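PDB 2ISM: putative oxidoreductase, which is an oxidoreductase-like protein of a beta-propeller family, built as six four-stranded blades and carrying a bound calcium ion, its precise role unassigned. Local coordinates for residues B[232-237]-B[278-283]; B[205-210]-B[214-219]. One frame throughout, in Å; residues are numbered along the deposited sequence.

Interaction 1: B[232-237]-B[278-283]. With CA (calcium ion), chain E.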
ATOM      1  N   ASP B 232      -6.170  15.227  21.813  1.00 18.62           N
ATOM      2  CA  ASP B 232      -4.923  14.586  21.437  1.00 20.52           C
ATOM      3  C   ASP B 232      -4.759  15.076  20.006  1.00 20.97           C
ATOM      4  O   ASP B 232      -5.744  15.448  19.360  1.00 19.52           O
ATOM      5  CB  ASP B 232      -5.076  13.071  21.497  1.00 26.48           C
ATOM      6  CG  ASP B 232      -5.417  12.585  22.893  1.00 21.52           C
ATOM      7  OD1 ASP B 232      -4.507  12.520  23.745  1.00 20.58           O
ATOM      8  OD2 ASP B 232      -6.600  12.279  23.139  1.00 26.74           O
ATOM      9  N   GLU B 233      -3.540  15.065  19.487  1.00 18.26           N
ATOM     10  CA  GLU B 233      -3.350  15.618  18.158  1.00 20.01           C
ATOM     11  C   GLU B 233      -2.276  15.024  17.269  1.00 18.62           C
ATOM     12  O   GLU B 233      -1.473  14.194  17.687  1.00 15.55           O
ATOM     13  CB  GLU B 233      -3.068  17.107  18.319  1.00 26.69           C
ATOM     14  CG  GLU B 233      -2.152  17.365  19.506  1.00 26.52           C
ATOM     15  CD  GLU B 233      -1.739  18.808  19.663  1.00 26.55           C
ATOM     16  OE1 GLU B 233      -2.597  19.660  19.980  1.00 27.51           O
ATOM     17  OE2 GLU B 233      -0.540  19.085  19.474  1.00 24.69           O
ATOM     18  N   VAL B 234      -2.303  15.469  16.018  1.00 14.79           N
ATOM     19  CA  VAL B 234      -1.321  15.098  15.016  1.00 15.70           C
ATOM     20  C   VAL B 234      -0.846  16.460  14.534  1.00 16.40           C
ATOM     21  O   VAL B 234      -1.662  17.308  14.149  1.00 15.87           O
ATOM     22  CB  VAL B 234      -1.929  14.340  13.827  1.00 15.12           C
ATOM     23  CG1 VAL B 234      -0.852  14.122  12.763  1.00 10.27           C
ATOM     24  CG2 VAL B 234      -2.495  13.005  14.289  1.00 18.43           C
ATOM     25  N   ASN B 235       0.464  16.673  14.576  1.00 14.51           N
ATOM     26  CA  ASN B 235       1.050  17.943  14.169  1.00 15.21           C
ATOM     27  C   ASN B 235       1.976  17.809  12.967  1.00 16.27           C
ATOM     28  O   ASN B 235       2.592  16.764  12.749  1.00 11.81           O
ATOM     29  CB  ASN B 235       1.854  18.551  15.330  1.00  9.81           C
ATOM     30  CG  ASN B 235       0.996  18.898  16.529  1.00 14.52           C
ATOM     31  OD1 ASN B 235       1.137  18.310  17.605  1.00 17.42           O
ATOM     32  ND2 ASN B 235       0.106  19.861  16.355  1.00 12.09           N
ATOM     33  N   LEU B 236       2.053  18.880  12.183  1.00 12.84           N
ATOM     34  CA  LEU B 236       2.944  18.945  11.035  1.00 13.74           C
ATOM     35  C   LEU B 236       4.095  19.753  11.622  1.00 14.92           C
ATOM     36  O   LEU B 236       3.955  20.952  11.880  1.00 16.82           O
ATOM     37  CB  LEU B 236       2.284  19.703   9.876  1.00 18.57           C
ATOM     38  CG  LEU B 236       3.126  19.964   8.621  1.00 28.82           C
ATOM     39  CD1 LEU B 236       3.766  18.675   8.144  1.00 26.62           C
ATOM     40  CD2 LEU B 236       2.240  20.554   7.525  1.00 26.95           C
ATOM     41  N   ILE B 237       5.221  19.087  11.852  1.00 14.36           N
ATOM     42  CA  ILE B 237       6.384  19.717  12.471  1.00 12.95           C
ATOM     43  C   ILE B 237       7.296  20.489  11.527  1.00 14.28           C
ATOM     44  O   ILE B 237       7.785  19.948  10.536  1.00 15.98           O
ATOM     45  CB  ILE B 237       7.250  18.653  13.213  1.00  9.20           C
ATOM     46  CG1 ILE B 237       6.371  17.812  14.147  1.00 14.24           C
ATOM     47  CG2 ILE B 237       8.355  19.337  14.015  1.00 11.28           C
ATOM     48  CD1 ILE B 237       5.707  18.596  15.252  1.00 11.70           C
ATOM     49  N   GLY B 278      -0.573   6.044   0.920  1.00 26.90           N
ATOM     50  CA  GLY B 278      -1.074   7.389   0.709  1.00 27.20           C
ATOM     51  C   GLY B 278      -1.869   7.997   1.847  1.00 28.52           C
ATOM     52  O   GLY B 278      -2.295   9.149   1.756  1.00 33.72           O
ATOM     53  N   ASP B 279      -2.076   7.238   2.916  1.00 23.32           N
ATOM     54  CA  ASP B 279      -2.827   7.743   4.057  1.00 21.19           C
ATOM     55  C   ASP B 279      -1.965   7.753   5.315  1.00 18.71           C
ATOM     56  O   ASP B 279      -0.934   7.086   5.377  1.00 20.49           O
ATOM     57  CB  ASP B 279      -4.073   6.884   4.298  1.00 24.86           C
ATOM     58  CG  ASP B 279      -5.020   6.889   3.113  1.00 33.90           C
ATOM     59  OD1 ASP B 279      -5.399   7.989   2.655  1.00 28.69           O
ATOM     60  OD2 ASP B 279      -5.388   5.791   2.642  1.00 40.62           O
ATOM     61  N   LEU B 280      -2.396   8.516   6.310  1.00 20.67           N
ATOM     62  CA  LEU B 280      -1.667   8.608   7.568  1.00 18.93           C
ATOM     63  C   LEU B 280      -2.386   7.759   8.606  1.00 20.82           C
ATOM     64  O   LEU B 280      -3.537   8.032   8.945  1.00 23.27           O
ATOM     65  CB  LEU B 280      -1.604  10.067   8.032  1.00 15.27           C
ATOM     66  CG  LEU B 280      -0.825  10.385   9.313  1.00 15.55           C
ATOM     67  CD1 LEU B 280       0.538   9.707   9.278  1.00 15.82           C
ATOM     68  CD2 LEU B 280      -0.674  11.900   9.452  1.00 13.52           C
ATOM     69  N   TYR B 281      -1.712   6.723   9.098  1.00 19.73           N
ATOM     70  CA  TYR B 281      -2.298   5.834  10.097  1.00 14.64           C
ATOM     71  C   TYR B 281      -1.827   6.207  11.492  1.00 17.59           C
ATOM     72  O   TYR B 281      -0.648   6.484  11.698  1.00 15.31           O
ATOM     73  CB  TYR B 281      -1.922   4.386   9.793  1.00 18.65           C
ATOM     74  CG  TYR B 281      -2.642   3.818   8.593  1.00 23.33           C
ATOM     75  CD1 TYR B 281      -3.606   2.818   8.746  1.00 26.35           C
ATOM     76  CD2 TYR B 281      -2.377   4.288   7.306  1.00 23.10           C
ATOM     77  CE1 TYR B 281      -4.288   2.299   7.650  1.00 24.31           C
ATOM     78  CE2 TYR B 281      -3.057   3.776   6.202  1.00 25.39           C
ATOM     79  CZ  TYR B 281      -4.009   2.782   6.383  1.00 27.46           C
ATOM     80  OH  TYR B 281      -4.682   2.270   5.300  1.00 30.86           O
ATOM     81  N   VAL B 282      -2.749   6.203  12.449  1.00 14.70           N
ATOM     82  CA  VAL B 282      -2.422   6.562  13.820  1.00 14.53           C
ATOM     83  C   VAL B 282      -2.890   5.494  14.803  1.00 14.36           C
ATOM     84  O   VAL B 282      -4.085   5.219  14.903  1.00 14.63           O
ATOM     85  CB  VAL B 282      -3.073   7.910  14.205  1.00 13.83           C
ATOM     86  CG1 VAL B 282      -2.686   8.299  15.631  1.00 16.55           C
ATOM     87  CG2 VAL B 282      -2.638   8.984  13.224  1.00 18.29           C
ATOM     88  N   ALA B 283      -1.943   4.897  15.522  1.00 12.38           N
ATOM     89  CA  ALA B 283      -2.266   3.868  16.503  1.00 16.65           C
ATOM     90  C   ALA B 283      -2.954   4.515  17.699  1.00 15.39           C
ATOM     91  O   ALA B 283      -2.525   5.562  18.180  1.00 17.23           O
ATOM     92  CB  ALA B 283      -0.993   3.148  16.956  1.00 16.08           C
TER
HETATM   93 CA    CA E1001      -0.557  21.597  20.518  1.00 21.94          CA
HETATM   94  O   HOH W   1      -2.373  23.618  20.284  1.00 28.74           O
HETATM   95  O   HOH W   2      -0.393  21.928  17.774  1.00 19.22           O
HETATM   96  O   HOH W   3       1.677  20.444  21.428  1.00 21.64           O
HETATM   97  O   HOH W   4      -1.079  21.828  23.256  1.00 26.77           O
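Val-234 meets Leu-280 and Val-282 with one methyl each, so a single forked side chain serves two partners on the facing strand. CG1 of Val-234 touches CD2 of Leu-280 at 4.0 Å, and CG2 of Val-234 lies 4.2 Å from CG2 of Val-282. In neither pair do the side chains meet end on: they reach from opposite backbones and pass alongside each other. With CG1 anti to the backbone N (chi1 174°), both prongs of Val-234 fan out over the gap, one to each neighbour. On Leu-280 the reach is supplied by CD2, the branch that lies farther from its own CA than CD1. Val-282 answers with CG2, the methyl beside its backbone N. The backbones stay well apart, CA of Val-234 being 8.7 Å from CA of Val-282, and the contact is made by aliphatic carbon alone, all three residues being buried. This is the seam between two successive blades of a beta-propeller: 232-237 is the third strand of one four-stranded antiparallel sheet and 279-284 the second strand of the next. Strand 270-276 flanks the seam, with Leu-273 and Phe-275 against Leu-280 and Pro-270 against Val-282. On the opposite face of strand 232-237, the side chain of Glu-233 runs to the calcium ion. Its carboxylate grips the metal with both oxygens, OE1 at 2.9 Å and OE2 at 2.7 Å from the calcium ion. Four waters and the carbonyl oxygen of Tyr-243 also bind the ion.

Interaction 2: B[205-210]-B[214-219]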
ATOM      1  N   GLN B 205       4.844  11.013  21.100  1.00 11.98           N
ATOM      2  CA  GLN B 205       5.414   9.673  20.984  1.00 10.94           C
ATOM      3  C   GLN B 205       5.536   9.200  19.540  1.00 11.98           C
ATOM      4  O   GLN B 205       6.122   8.154  19.267  1.00 11.10           O
ATOM      5  CB  GLN B 205       4.732   8.714  21.960  1.00 10.79           C
ATOM      6  CG  GLN B 205       4.874   9.101  23.430  1.00 11.93           C
ATOM      7  CD  GLN B 205       4.192   8.106  24.354  1.00 18.40           C
ATOM      8  OE1 GLN B 205       3.271   7.399  23.947  1.00 21.08           O
ATOM      9  NE2 GLN B 205       4.633   8.058  25.608  1.00 20.60           N
ATOM     10  N   GLY B 206       4.983   9.978  18.618  1.00 11.77           N
ATOM     11  CA  GLY B 206       5.051   9.611  17.216  1.00 11.87           C
ATOM     12  C   GLY B 206       5.886  10.450  16.271  1.00 10.54           C
ATOM     13  O   GLY B 206       5.992  11.662  16.437  1.00 11.66           O
ATOM     14  N   LEU B 207       6.489   9.792  15.283  1.00 13.10           N
ATOM     15  CA  LEU B 207       7.321  10.453  14.281  1.00 12.23           C
ATOM     16  C   LEU B 207       7.118   9.752  12.948  1.00 13.14           C
ATOM     17  O   LEU B 207       7.316   8.544  12.845  1.00 11.01           O
ATOM     18  CB  LEU B 207       8.804  10.359  14.653  1.00 14.68           C
ATOM     19  CG  LEU B 207       9.341  11.138  15.857  1.00 11.71           C
ATOM     20  CD1 LEU B 207      10.782  10.723  16.137  1.00 11.91           C
ATOM     21  CD2 LEU B 207       9.256  12.628  15.577  1.00 12.02           C
ATOM     22  N   ALA B 208       6.731  10.507  11.926  1.00 14.76           N
ATOM     23  CA  ALA B 208       6.520   9.931  10.604  1.00 13.40           C
ATOM     24  C   ALA B 208       6.763  10.982   9.527  1.00 11.70           C
ATOM     25  O   ALA B 208       6.385  12.141   9.685  1.00 13.34           O
ATOM     26  CB  ALA B 208       5.108   9.381  10.498  1.00 14.81           C
ATOM     27  N   TRP B 209       7.405  10.579   8.437  1.00 14.52           N
ATOM     28  CA  TRP B 209       7.691  11.501   7.339  1.00 15.16           C
ATOM     29  C   TRP B 209       6.854  11.192   6.101  1.00 12.64           C
ATOM     30  O   TRP B 209       6.738  10.040   5.687  1.00 14.81           O
ATOM     31  CB  TRP B 209       9.181  11.445   6.986  1.00 14.64           C
ATOM     32  CG  TRP B 209      10.067  12.135   7.988  1.00 13.27           C
ATOM     33  CD1 TRP B 209      10.429  13.453   7.995  1.00 12.26           C
ATOM     34  CD2 TRP B 209      10.679  11.545   9.144  1.00 11.90           C
ATOM     35  NE1 TRP B 209      11.229  13.721   9.083  1.00 13.90           N
ATOM     36  CE2 TRP B 209      11.396  12.569   9.804  1.00 12.80           C
ATOM     37  CE3 TRP B 209      10.689  10.253   9.684  1.00 14.17           C
ATOM     38  CZ2 TRP B 209      12.119  12.338  10.980  1.00 12.88           C
ATOM     39  CZ3 TRP B 209      11.408  10.023  10.856  1.00 15.07           C
ATOM     40  CH2 TRP B 209      12.114  11.063  11.489  1.00 14.76           C
ATOM     41  N   HIS B 210       6.259  12.230   5.521  1.00 16.50           N
ATOM     42  CA  HIS B 210       5.440  12.067   4.324  1.00 17.38           C
ATOM     43  C   HIS B 210       6.382  11.631   3.199  1.00 20.21           C
ATOM     44  O   HIS B 210       7.359  12.316   2.891  1.00 18.00           O
ATOM     45  CB  HIS B 210       4.756  13.395   3.979  1.00 17.04           C
ATOM     46  CG  HIS B 210       3.674  13.270   2.953  1.00 24.89           C
ATOM     47  ND1 HIS B 210       3.931  12.986   1.630  1.00 23.30           N
ATOM     48  CD2 HIS B 210       2.329  13.383   3.061  1.00 25.39           C
ATOM     49  CE1 HIS B 210       2.789  12.929   0.966  1.00 25.34           C
ATOM     50  NE2 HIS B 210       1.803  13.165   1.811  1.00 23.48           N
ATOM     51  N   GLY B 214       8.474  14.820   2.369  1.00 23.55           N
ATOM     52  CA  GLY B 214       9.568  14.757   3.323  1.00 22.84           C
ATOM     53  C   GLY B 214       9.223  15.499   4.602  1.00 21.05           C
ATOM     54  O   GLY B 214      10.050  15.625   5.506  1.00 20.09           O
ATOM     55  N   GLU B 215       7.993  15.998   4.678  1.00 18.53           N
ATOM     56  CA  GLU B 215       7.527  16.728   5.856  1.00 16.99           C
ATOM     57  C   GLU B 215       7.380  15.795   7.054  1.00 19.22           C
ATOM     58  O   GLU B 215       6.961  14.647   6.907  1.00 15.19           O
ATOM     59  CB  GLU B 215       6.172  17.374   5.572  1.00 20.11           C
ATOM     60  CG  GLU B 215       6.209  18.531   4.590  1.00 22.16           C
ATOM     61  CD  GLU B 215       4.816  18.951   4.168  1.00 18.48           C
ATOM     62  OE1 GLU B 215       4.133  18.136   3.514  1.00 25.84           O
ATOM     63  OE2 GLU B 215       4.403  20.082   4.498  1.00 23.76           O
ATOM     64  N   LEU B 216       7.708  16.304   8.240  1.00 17.04           N
ATOM     65  CA  LEU B 216       7.613  15.522   9.469  1.00 17.70           C
ATOM     66  C   LEU B 216       6.269  15.707  10.164  1.00 14.00           C
ATOM     67  O   LEU B 216       5.798  16.826  10.343  1.00 12.33           O
ATOM     68  CB  LEU B 216       8.730  15.910  10.440  1.00 12.77           C
ATOM     69  CG  LEU B 216       8.641  15.296  11.844  1.00 17.26           C
ATOM     70  CD1 LEU B 216       8.729  13.780  11.743  1.00 15.29           C
ATOM     71  CD2 LEU B 216       9.760  15.843  12.721  1.00 10.88           C
ATOM     72  N   PHE B 217       5.656  14.593  10.539  1.00 14.50           N
ATOM     73  CA  PHE B 217       4.379  14.599  11.236  1.00 15.88           C
ATOM     74  C   PHE B 217       4.605  13.923  12.576  1.00 14.94           C
ATOM     75  O   PHE B 217       5.391  12.982  12.673  1.00 15.33           O
ATOM     76  CB  PHE B 217       3.333  13.820  10.441  1.00 13.73           C
ATOM     77  CG  PHE B 217       2.883  14.518   9.197  1.00 17.98           C
ATOM     78  CD1 PHE B 217       1.638  15.138   9.147  1.00 23.67           C
ATOM     79  CD2 PHE B 217       3.710  14.577   8.084  1.00 15.92           C
ATOM     80  CE1 PHE B 217       1.222  15.811   7.997  1.00 28.52           C
ATOM     81  CE2 PHE B 217       3.306  15.247   6.930  1.00 15.51           C
ATOM     82  CZ  PHE B 217       2.058  15.865   6.888  1.00 24.41           C
ATOM     83  N   SER B 218       3.917  14.403  13.603  1.00 11.96           N
ATOM     84  CA  SER B 218       4.066  13.841  14.935  1.00 12.68           C
ATOM     85  C   SER B 218       2.710  13.705  15.620  1.00 15.85           C
ATOM     86  O   SER B 218       1.761  14.420  15.298  1.00 14.04           O
ATOM     87  CB  SER B 218       4.980  14.746  15.770  1.00 11.88           C
ATOM     88  OG  SER B 218       5.145  14.263  17.090  1.00 14.36           O
ATOM     89  N   SER B 219       2.625  12.774  16.561  1.00 13.38           N
ATOM     90  CA  SER B 219       1.395  12.565  17.306  1.00 11.91           C
ATOM     91  C   SER B 219       1.723  12.797  18.767  1.00 14.00           C
ATOM     92  O   SER B 219       2.858  12.574  19.192  1.00 14.80           O
ATOM     93  CB  SER B 219       0.886  11.133  17.121  1.00 11.09           C
ATOM     94  OG  SER B 219       1.840  10.193  17.586  1.00 16.43           O
TER
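Leu-216 lies against the indole of Trp-209, its partner in a non-hydrogen-bonded antiparallel pair, and the two side chains cross at a slant. Beginning at the root, CB of Leu-216 is 3.6 Å from NE1 of Trp-209. One bond further out, CG is still 4.1 Å from Trp-209 NE1. With CG anti to the backbone N (chi1 172°) and CD1 turned by chi2 of 62°, this methyl comes over one face of the indole. There CD1 makes a CH-pi contact, 3.7 Å from the centroid of the five-membered ring and 21° off its normal. The methyl is displaced toward the rim, its nearest ring atom being CE2 of Trp-209 at 3.5 Å. The same CD1 rests on the carbonyl oxygen of Ala-208, also at 3.5 Å, and touches CD2 of Leu-207 at 4.0 Å. Tyr-149 and Ile-237 add further apolar cover to Leu-216. At the indole edge, in the ring plane, Gly-214 O approaches CD1 of Trp-209 to 3.3 Å, while Tyr-149 meets the indole edge-to-face. On the other side of the sheet Ala-208 lies opposite Phe-217, whose ring edge faces Ala-208 O; these two residues exchange a pair of backbone hydrogen bonds. His-210 N donates to Glu-215 O, and Gly-214 N returns a bond to His-210 O where the turn closes. Toward the other end, the hydroxyl of Ser-218 takes the place of a backbone donor, OG giving a hydrogen bond of 2.8 Å to Gly-206 O. Ser-219 OG, packed against Gly-206 CA, is bonded instead to Gly-271 O. The arrangement is a beta hairpin, joining the first strand of a propeller blade, which includes 208-209, to the second, 216-220.

Both contacts are buried and share one blade, whose strands 208-209, 216-220 and 232-237 lie side by side. Interaction 2 works within the sheet: main-chain hydrogen bonds set the register, and side chains pack above and below the hairpin. Interaction 1 works between sheets, where small aliphatic groups meet across the seam and little surface is buried, 97 Å² against 538 Å². Strands 216-220 and 232-237 join the two directly, probably through hydrogen bonds from Asn-235 N to Ser-218 O and from Ile-237 N to Leu-216 O. Leu-273, Phe-275 and Pro-270 of strand 270-276 border both contacts; of the two, interaction 1 alone contains a calcium ligand, Glu-233.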